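Putative oxidoreductase (Yersinia pestis, PDB 3KUX) is a putative oxidoreductase that probably uses a nicotinamide adenine dinucleotide, bound by its Rossmann domain, to oxidise or reduce a substrate not yet known. Local coordinates at residues D130-T135 with A239-H244; K20-P25 with S122-R127; L83-L88 with K111-D116. All coordinates share one frame; numbering follows the deposited sequence.

Contact 1 (D130-T135 with A239-H244)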
loop_
_atom_site.group_PDB
_atom_site.type_symbol
_atom_site.label_atom_id
_atom_site.label_comp_id
_atom_site.label_asym_id
_atom_site.label_seq_id
_atom_site.Cartn_x
_atom_site.Cartn_y
_atom_site.Cartn_z
ATOM N N ASP A 130 7.882 2.978 0.744
ATOM C CA ASP A 130 8.288 3.984 -0.225
ATOM C C ASP A 130 9.485 4.751 0.313
ATOM O O ASP A 130 9.595 4.984 1.522
ATOM C CB ASP A 130 7.150 4.968 -0.472
ATOM C CG ASP A 130 6.250 4.553 -1.619
ATOM O OD1 ASP A 130 6.516 3.503 -2.241
ATOM O OD2 ASP A 130 5.275 5.289 -1.901
ATOM N N SER A 131 10.378 5.155 -0.585
ATOM C CA SER A 131 11.565 5.906 -0.195
ATOM C C SER A 131 11.204 7.141 0.628
ATOM O O SER A 131 11.790 7.393 1.681
ATOM C CB SER A 131 12.345 6.325 -1.435
ATOM O OG SER A 131 11.515 7.074 -2.303
ATOM N N ASP A 132 10.238 7.915 0.154
ATOM C CA ASP A 132 9.906 9.154 0.838
ATOM C C ASP A 132 9.366 8.899 2.249
ATOM O O ASP A 132 9.775 9.555 3.211
ATOM C CB ASP A 132 8.955 10.027 -0.003
ATOM C CG ASP A 132 7.858 9.224 -0.693
ATOM O OD1 ASP A 132 7.246 8.354 -0.036
ATOM O OD2 ASP A 132 7.600 9.476 -1.894
ATOM N N PHE A 133 8.471 7.929 2.376
ATOM C CA PHE A 133 7.856 7.631 3.662
ATOM C C PHE A 133 8.881 7.157 4.700
ATOM O O PHE A 133 8.908 7.648 5.833
ATOM C CB PHE A 133 6.743 6.598 3.490
ATOM C CG PHE A 133 5.949 6.349 4.740
ATOM C CD1 PHE A 133 5.101 7.323 5.242
ATOM C CD2 PHE A 133 6.049 5.135 5.411
ATOM C CE1 PHE A 133 4.368 7.097 6.395
ATOM C CE2 PHE A 133 5.319 4.901 6.560
ATOM C CZ PHE A 133 4.478 5.882 7.056
ATOM N N LEU A 134 9.721 6.199 4.319
ATOM C CA LEU A 134 10.766 5.742 5.223
ATOM C C LEU A 134 11.566 6.942 5.727
ATOM O O LEU A 134 11.740 7.130 6.938
ATOM C CB LEU A 134 11.685 4.731 4.531
ATOM C CG LEU A 134 11.043 3.375 4.217
ATOM C CD1 LEU A 134 11.918 2.539 3.287
ATOM C CD2 LEU A 134 10.722 2.618 5.495
ATOM N N THR A 135 12.037 7.759 4.790
ATOM C CA THR A 135 12.846 8.922 5.123
ATOM C C THR A 135 12.141 9.782 6.154
ATOM O O THR A 135 12.743 10.216 7.141
ATOM C CB THR A 135 13.123 9.774 3.887
ATOM O OG1 THR A 135 13.784 8.973 2.901
ATOM C CG2 THR A 135 13.998 10.957 4.252
ATOM N N ALA A 239 4.556 18.999 -4.799
ATOM C CA ALA A 239 5.268 18.292 -3.727
ATOM C C ALA A 239 4.593 16.983 -3.377
ATOM O O ALA A 239 3.369 16.893 -3.394
ATOM C CB ALA A 239 5.370 19.164 -2.494
ATOM N N ARG A 240 5.392 15.969 -3.061
ATOM C CA ARG A 240 4.862 14.707 -2.562
ATOM C C ARG A 240 4.452 14.909 -1.107
ATOM O O ARG A 240 3.301 14.661 -0.734
ATOM C CB ARG A 240 5.905 13.591 -2.694
ATOM C CG ARG A 240 5.563 12.290 -1.963
ATOM C CD ARG A 240 4.503 11.461 -2.693
ATOM N NE ARG A 240 4.026 10.363 -1.852
ATOM C CZ ARG A 240 2.946 10.421 -1.075
ATOM N NH1 ARG A 240 2.203 11.517 -1.033
ATOM N NH2 ARG A 240 2.606 9.377 -0.335
ATOM N N TYR A 241 5.397 15.385 -0.297
ATOM C CA TYR A 241 5.139 15.706 1.100
ATOM C C TYR A 241 5.472 17.160 1.408
ATOM O O TYR A 241 6.467 17.702 0.918
ATOM C CB TYR A 241 5.997 14.851 2.033
ATOM C CG TYR A 241 5.694 13.371 2.071
ATOM C CD1 TYR A 241 4.390 12.898 2.008
ATOM C CD2 TYR A 241 6.721 12.447 2.222
ATOM C CE1 TYR A 241 4.122 11.541 2.058
ATOM C CE2 TYR A 241 6.465 11.091 2.280
ATOM C CZ TYR A 241 5.167 10.645 2.197
ATOM O OH TYR A 241 4.918 9.297 2.252
ATOM N N ILE A 242 4.649 17.771 2.251
ATOM C CA ILE A 242 4.946 19.062 2.857
ATOM C C ILE A 242 4.674 18.922 4.349
ATOM O O ILE A 242 3.545 18.641 4.752
ATOM C CB ILE A 242 4.053 20.173 2.283
ATOM C CG1 ILE A 242 4.414 20.441 0.821
ATOM C CG2 ILE A 242 4.179 21.445 3.113
ATOM C CD1 ILE A 242 3.418 21.308 0.101
ATOM N N VAL A 243 5.701 19.096 5.171
ATOM C CA VAL A 243 5.560 18.859 6.603
ATOM C C VAL A 243 6.062 20.052 7.405
ATOM O O VAL A 243 7.220 20.443 7.282
ATOM C CB VAL A 243 6.341 17.603 7.029
ATOM C CG1 VAL A 243 6.010 17.227 8.456
ATOM C CG2 VAL A 243 6.038 16.448 6.092
ATOM N N HIS A 244 5.193 20.630 8.228
ATOM C CA HIS A 244 5.580 21.774 9.052
ATOM C C HIS A 244 5.622 21.423 10.533
ATOM O O HIS A 244 4.679 20.845 11.075
ATOM C CB HIS A 244 4.640 22.965 8.833
ATOM C CG HIS A 244 4.655 23.505 7.435
ATOM N ND1 HIS A 244 5.820 23.824 6.771
ATOM C CD2 HIS A 244 3.643 23.790 6.579
ATOM C CE1 HIS A 244 5.525 24.272 5.562
ATOM N NE2 HIS A 244 4.211 24.262 5.423
#
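Tyr-241 and Arg-240, consecutive residues where the chain enters strand 241-245, meet Asp-132 and Phe-133 in the first turn of helix 131-142, laying the helix against the mixed sheet of the C-terminal alpha/beta domain. Arg-240 and Tyr-241 both face Lys-252 in a classic beta bulge, and both side chains set out toward the helix. Arg-240 folds over one face of the tyrosine, CG 4.1 Å above the ring plane over its centre. The Asp-132 carboxylate comes in across this pair, its plane 68° from the tyrosine ring and 86° from the guanidinium. CG of Asp-132 lies between its backbone N and carbonyl carbon (chi1 41°), which swings the carboxylate toward the strand, OD2 on the arginine side, 3.5 Å from Arg-240 CG; its link to Arg-240 NE at 3.7 Å is only a long salt bridge. The stronger partner of that guanidinium is Ser-153, hydrogen-bonded to NH1, and Phe-155 adds a cation-pi contact; both lie on the neighbouring strand 148-156. Asp-132 CB is 3.5 Å from Tyr-241 CE2, obliquely placed against the ring, and the backbone N of Phe-133 lies at the tyrosine's edge. The Phe-133 side chain also packs on Gln-187, Gln-190 and Leu-191 of helix 176-192. Tyr-241 OH, weakly hydrogen-bonded to Gln-187 NE2, reaches the edge of the Phe-133 ring, 3.6 Å from CD1 and 3.5 Å from Phe-133 CB.

Contact 2 (K20-P25 with S122-R127)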
loop_
_atom_site.group_PDB
_atom_site.type_symbol
_atom_site.label_atom_id
_atom_site.label_comp_id
_atom_site.label_asym_id
_atom_site.label_seq_id
_atom_site.Cartn_x
_atom_site.Cartn_y
_atom_site.Cartn_z
ATOM N N LYS A 20 2.241 -9.645 -11.863
ATOM C CA LYS A 20 3.323 -9.420 -12.801
ATOM C C LYS A 20 4.312 -8.387 -12.266
ATOM O O LYS A 20 5.527 -8.586 -12.317
ATOM C CB LYS A 20 2.712 -8.950 -14.126
ATOM C CG LYS A 20 3.595 -8.076 -14.995
ATOM C CD LYS A 20 3.982 -8.777 -16.291
ATOM C CE LYS A 20 4.420 -7.767 -17.349
ATOM N NZ LYS A 20 5.559 -6.917 -16.876
ATOM N N THR A 21 3.783 -7.291 -11.735
ATOM C CA THR A 21 4.604 -6.146 -11.364
ATOM C C THR A 21 5.192 -6.239 -9.956
ATOM O O THR A 21 6.363 -5.935 -9.744
ATOM C CB THR A 21 3.812 -4.830 -11.510
ATOM O OG1 THR A 21 3.329 -4.710 -12.853
ATOM C CG2 THR A 21 4.690 -3.637 -11.196
ATOM N N PHE A 22 4.386 -6.663 -8.991
ATOM C CA PHE A 22 4.827 -6.665 -7.604
ATOM C C PHE A 22 5.061 -8.060 -7.051
ATOM O O PHE A 22 6.192 -8.442 -6.749
ATOM C CB PHE A 22 3.810 -5.946 -6.718
ATOM C CG PHE A 22 3.632 -4.493 -7.049
ATOM C CD1 PHE A 22 4.559 -3.552 -6.620
ATOM C CD2 PHE A 22 2.536 -4.064 -7.781
ATOM C CE1 PHE A 22 4.396 -2.207 -6.921
ATOM C CE2 PHE A 22 2.371 -2.720 -8.088
ATOM C CZ PHE A 22 3.303 -1.791 -7.657
ATOM N N HIS A 23 3.986 -8.821 -6.920
ATOM C CA HIS A 23 4.027 -10.069 -6.165
ATOM C C HIS A 23 5.035 -11.105 -6.663
ATOM O O HIS A 23 5.827 -11.628 -5.880
ATOM C CB HIS A 23 2.619 -10.630 -6.026
ATOM C CG HIS A 23 1.657 -9.633 -5.469
ATOM N ND1 HIS A 23 1.735 -9.178 -4.171
ATOM C CD2 HIS A 23 0.628 -8.963 -6.042
ATOM C CE1 HIS A 23 0.779 -8.290 -3.960
ATOM N NE2 HIS A 23 0.094 -8.141 -5.078
ATOM N N ALA A 24 5.015 -11.400 -7.958
ATOM C CA ALA A 24 5.971 -12.364 -8.499
ATOM C C ALA A 24 7.405 -11.902 -8.244
ATOM O O ALA A 24 8.146 -12.548 -7.510
ATOM C CB ALA A 24 5.729 -12.602 -9.987
ATOM N N PRO A 25 7.793 -10.766 -8.840
ATOM C CA PRO A 25 9.161 -10.277 -8.729
ATOM C C PRO A 25 9.632 -10.177 -7.287
ATOM O O PRO A 25 10.787 -10.475 -7.001
ATOM C CB PRO A 25 9.082 -8.881 -9.349
ATOM C CG PRO A 25 7.926 -8.946 -10.274
ATOM C CD PRO A 25 6.939 -9.857 -9.622
ATOM N N SER A 122 -2.746 -10.930 6.078
ATOM C CA SER A 122 -2.121 -9.614 5.940
ATOM C C SER A 122 -2.494 -8.937 4.621
ATOM O O SER A 122 -2.829 -9.607 3.646
ATOM C CB SER A 122 -0.595 -9.731 6.068
ATOM O OG SER A 122 0.049 -8.490 5.835
ATOM N N VAL A 123 -2.433 -7.609 4.601
ATOM C CA VAL A 123 -2.757 -6.835 3.405
ATOM C C VAL A 123 -1.527 -6.103 2.862
ATOM O O VAL A 123 -0.637 -5.704 3.616
ATOM C CB VAL A 123 -3.885 -5.825 3.677
ATOM C CG1 VAL A 123 -4.207 -5.020 2.420
ATOM C CG2 VAL A 123 -5.121 -6.549 4.182
ATOM N N PHE A 124 -1.488 -5.922 1.548
ATOM C CA PHE A 124 -0.305 -5.407 0.879
ATOM C C PHE A 124 -0.268 -3.881 0.838
ATOM O O PHE A 124 -0.457 -3.273 -0.213
ATOM C CB PHE A 124 -0.234 -5.977 -0.537
ATOM C CG PHE A 124 1.044 -5.674 -1.259
ATOM C CD1 PHE A 124 2.263 -6.118 -0.762
ATOM C CD2 PHE A 124 1.026 -4.963 -2.448
ATOM C CE1 PHE A 124 3.448 -5.846 -1.430
ATOM C CE2 PHE A 124 2.204 -4.690 -3.127
ATOM C CZ PHE A 124 3.420 -5.134 -2.616
ATOM N N HIS A 125 -0.028 -3.261 1.988
ATOM C CA HIS A 125 0.255 -1.837 2.025
ATOM C C HIS A 125 1.750 -1.622 1.803
ATOM O O HIS A 125 2.484 -1.273 2.730
ATOM C CB HIS A 125 -0.189 -1.227 3.353
ATOM C CG HIS A 125 -1.664 -1.003 3.449
ATOM N ND1 HIS A 125 -2.343 -0.151 2.604
ATOM C CD2 HIS A 125 -2.593 -1.518 4.290
ATOM C CE1 HIS A 125 -3.627 -0.156 2.915
ATOM N NE2 HIS A 125 -3.806 -0.979 3.933
ATOM N N ASN A 126 2.192 -1.840 0.567
ATOM C CA ASN A 126 3.610 -1.766 0.230
ATOM C C ASN A 126 4.224 -0.378 0.413
ATOM O O ASN A 126 5.436 -0.251 0.613
ATOM C CB ASN A 126 3.846 -2.250 -1.201
ATOM C CG ASN A 126 3.090 -1.420 -2.229
ATOM O OD1 ASN A 126 1.857 -1.362 -2.218
ATOM N ND2 ASN A 126 3.829 -0.778 -3.129
ATOM N N ARG A 127 3.398 0.661 0.347
ATOM C CA ARG A 127 3.936 2.018 0.381
ATOM C C ARG A 127 4.405 2.449 1.764
ATOM O O ARG A 127 4.911 3.557 1.929
ATOM C CB ARG A 127 2.960 3.033 -0.215
ATOM C CG ARG A 127 2.755 2.843 -1.710
ATOM C CD ARG A 127 2.349 4.122 -2.404
ATOM N NE ARG A 127 2.201 3.886 -3.837
ATOM C CZ ARG A 127 3.100 4.223 -4.755
ATOM N NH1 ARG A 127 4.221 4.836 -4.401
ATOM N NH2 ARG A 127 2.873 3.955 -6.032
#
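This is a buried aromatic cluster between helix 17-28, the first helix of the Rossmann domain, and the chain leaving its edge strand 121-123. Phe-124 is at the centre. Its CG stands anti to the backbone N (chi1 -172°), and the ring thereby extends toward the helix, where His-23 and Phe-22 receive it differently. His-23 points an edge at one face of Phe-124, with planes at 57°, centroids 4.7 Å apart and CE1 3.7 Å from Phe-124 CD2. On the opposite face Asn-126 CB stands near the rim, so the ring lies between His-23 of the helix and Asn-126 of its own chain segment. Phe-124 in turn directs its own edge at the face of Phe-22 in an offset edge-to-face pair, centroids 6.0 Å apart; its CE2 is 4.1 Å from Phe-22 CB. Asn-126 ND2 approaches Phe-22 CE1 at 4.1 Å. The imidazole has both nitrogens engaged, ND1 by Tyr-306 OH and NE2 by Asp-97 OD2, which should fix its rotation. Tyr-305 adds another edge-to-face ring to Phe-124. Lys-98 NZ bonds to Phe-124 O, and this Asp-97/Lys-98 pair after strand 93-96 is consistent with the Glu/Asp-Lys-Pro motif of the NAD-binding Rossmann oxidoreductase family.

Contact 3 (L83-L88 with K111-D116)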
loop_
_atom_site.group_PDB
_atom_site.type_symbol
_atom_site.label_atom_id
_atom_site.label_comp_id
_atom_site.label_asym_id
_atom_site.label_seq_id
_atom_site.Cartn_x
_atom_site.Cartn_y
_atom_site.Cartn_z
ATOM N N LEU A 83 -12.109 -16.256 -2.512
ATOM C CA LEU A 83 -10.778 -16.852 -2.572
ATOM C C LEU A 83 -10.105 -16.862 -1.205
ATOM O O LEU A 83 -9.541 -17.876 -0.788
ATOM C CB LEU A 83 -9.899 -16.115 -3.585
ATOM C CG LEU A 83 -10.385 -16.112 -5.038
ATOM C CD1 LEU A 83 -9.417 -15.342 -5.922
ATOM C CD2 LEU A 83 -10.573 -17.530 -5.555
ATOM N N ALA A 84 -10.166 -15.730 -0.510
ATOM C CA ALA A 84 -9.604 -15.629 0.829
ATOM C C ALA A 84 -10.182 -16.697 1.757
ATOM O O ALA A 84 -9.439 -17.437 2.399
ATOM C CB ALA A 84 -9.828 -14.238 1.399
ATOM N N GLN A 85 -11.507 -16.780 1.825
ATOM C CA GLN A 85 -12.155 -17.800 2.643
ATOM C C GLN A 85 -11.656 -19.187 2.267
ATOM O O GLN A 85 -11.146 -19.924 3.110
ATOM C CB GLN A 85 -13.675 -17.731 2.499
ATOM C CG GLN A 85 -14.320 -16.620 3.312
ATOM C CD GLN A 85 -14.541 -17.006 4.763
ATOM O OE1 GLN A 85 -14.040 -16.349 5.679
ATOM N NE2 GLN A 85 -15.294 -18.076 4.981
ATOM N N SER A 86 -11.803 -19.539 0.994
ATOM C CA SER A 86 -11.348 -20.834 0.511
ATOM C C SER A 86 -9.930 -21.119 1.000
ATOM O O SER A 86 -9.620 -22.234 1.422
ATOM C CB SER A 86 -11.396 -20.888 -1.019
ATOM O OG SER A 86 -12.726 -20.826 -1.506
ATOM N N ALA A 87 -9.078 -20.099 0.946
ATOM C CA ALA A 87 -7.671 -20.244 1.313
ATOM C C ALA A 87 -7.490 -20.539 2.798
ATOM O O ALA A 87 -6.755 -21.454 3.173
ATOM C CB ALA A 87 -6.890 -19.003 0.919
ATOM N N LEU A 88 -8.155 -19.755 3.638
ATOM C CA LEU A 88 -8.093 -19.958 5.078
ATOM C C LEU A 88 -8.694 -21.306 5.450
ATOM O O LEU A 88 -8.229 -21.967 6.378
ATOM C CB LEU A 88 -8.823 -18.834 5.813
ATOM C CG LEU A 88 -8.171 -17.451 5.768
ATOM C CD1 LEU A 88 -9.082 -16.419 6.411
ATOM C CD2 LEU A 88 -6.820 -17.480 6.453
ATOM N N LYS A 111 -10.694 -11.652 9.175
ATOM C CA LYS A 111 -9.906 -11.342 10.362
ATOM C C LYS A 111 -10.168 -12.352 11.479
ATOM O O LYS A 111 -9.249 -12.733 12.209
ATOM C CB LYS A 111 -10.220 -9.919 10.836
ATOM C CG LYS A 111 -9.848 -9.614 12.283
ATOM C CD LYS A 111 -8.340 -9.605 12.486
ATOM C CE LYS A 111 -7.967 -9.314 13.938
ATOM N NZ LYS A 111 -8.256 -10.460 14.848
ATOM N N GLU A 112 -11.421 -12.784 11.603
ATOM C CA GLU A 112 -11.812 -13.743 12.631
ATOM C C GLU A 112 -11.503 -15.177 12.210
ATOM O O GLU A 112 -10.855 -15.928 12.940
ATOM C CB GLU A 112 -13.304 -13.621 12.933
ATOM C CG GLU A 112 -13.729 -12.288 13.517
ATOM C CD GLU A 112 -15.233 -12.197 13.697
ATOM O OE1 GLU A 112 -15.899 -13.255 13.675
ATOM O OE2 GLU A 112 -15.752 -11.071 13.855
ATOM N N HIS A 113 -11.988 -15.553 11.034
ATOM C CA HIS A 113 -11.766 -16.891 10.508
ATOM C C HIS A 113 -10.272 -17.217 10.506
ATOM O O HIS A 113 -9.867 -18.327 10.852
ATOM C CB HIS A 113 -12.371 -16.998 9.105
ATOM C CG HIS A 113 -12.082 -18.291 8.409
ATOM N ND1 HIS A 113 -12.315 -18.475 7.062
ATOM C CD2 HIS A 113 -11.566 -19.457 8.864
ATOM C CE1 HIS A 113 -11.967 -19.702 6.720
ATOM N NE2 HIS A 113 -11.506 -20.318 7.794
ATOM N N ALA A 114 -9.458 -16.233 10.135
ATOM C CA ALA A 114 -8.010 -16.407 10.080
ATOM C C ALA A 114 -7.393 -16.441 11.473
ATOM O O ALA A 114 -6.322 -17.008 11.676
ATOM C CB ALA A 114 -7.377 -15.304 9.254
ATOM N N ASP A 115 -8.072 -15.828 12.433
ATOM C CA ASP A 115 -7.547 -15.757 13.784
ATOM C C ASP A 115 -7.884 -17.023 14.570
ATOM O O ASP A 115 -7.104 -17.468 15.417
ATOM C CB ASP A 115 -8.086 -14.519 14.496
ATOM C CG ASP A 115 -7.066 -13.895 15.425
ATOM O OD1 ASP A 115 -6.506 -14.622 16.276
ATOM O OD2 ASP A 115 -6.824 -12.675 15.297
ATOM N N ASP A 116 -9.045 -17.603 14.283
ATOM C CA ASP A 116 -9.458 -18.840 14.933
ATOM C C ASP A 116 -8.650 -20.018 14.395
ATOM O O ASP A 116 -8.361 -20.969 15.123
ATOM C CB ASP A 116 -10.955 -19.094 14.718
ATOM C CG ASP A 116 -11.822 -17.949 15.217
ATOM O OD1 ASP A 116 -11.284 -17.042 15.889
ATOM O OD2 ASP A 116 -13.041 -17.954 14.938
#
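His-113 ND1 donates to Gln-85 OE1 at 3.1 Å, a fairly straight bond with an N-H...O angle of 158°. The oxygen lies close to the imidazole plane, but the donor stands well above the carbonyl plane of the amide, away from its lone pairs; amide and ring planes are 55° apart. Gln-85 manages this by bending at chi2, which brings its amide round to the ring edge. The same imidazole, with CG anti to the backbone N, spans the gap to the other helix and lies over Leu-88. CB of Leu-88 meets one face in a CH-pi contact, 3.7 Å from the ring centroid and 3.4 Å from His-113 CE1. The two helices, 80-89 and 104-116, follow each other in the Rossmann domain through strand 93-96, and run almost parallel on one side of its parallel sheet, their local axes 10.2 Å apart and inclined by 10°. Beneath the histidine, toward the sheet, both methyls of Leu-88 rest against the Ala-114 methyl: CD1 is 3.5 Å and CD2 3.6 Å from Ala-114 CB. Leu-110, one turn before Ala-114, also touches Gln-85 and Leu-88, and Leu-88 reaches Val-94 on the strand below.

Overall arrangement
Contacts 2 and 3 both belong to the Rossmann domain: contact 3 pairs two helices that come before strand 121-123, and contact 2 joins the exit of that strand to the first helix. Their centres are about 19 Å apart and their nearest atoms about 7 Å. From contact 2 the chain runs directly into contact 1, where helix 131-142 meets the C-terminal sheet; the centres are about 20 Å apart, yet Phe-133 CB packs 3.9 Å from Arg-127 O. Contacts 1 and 3 lie on opposite sides of the chain's centre, about 35 Å apart between centres. Contact 2 adjoins Asp-97 and Lys-98, and by analogy with this family the active site would probably lie nearby, between the domains.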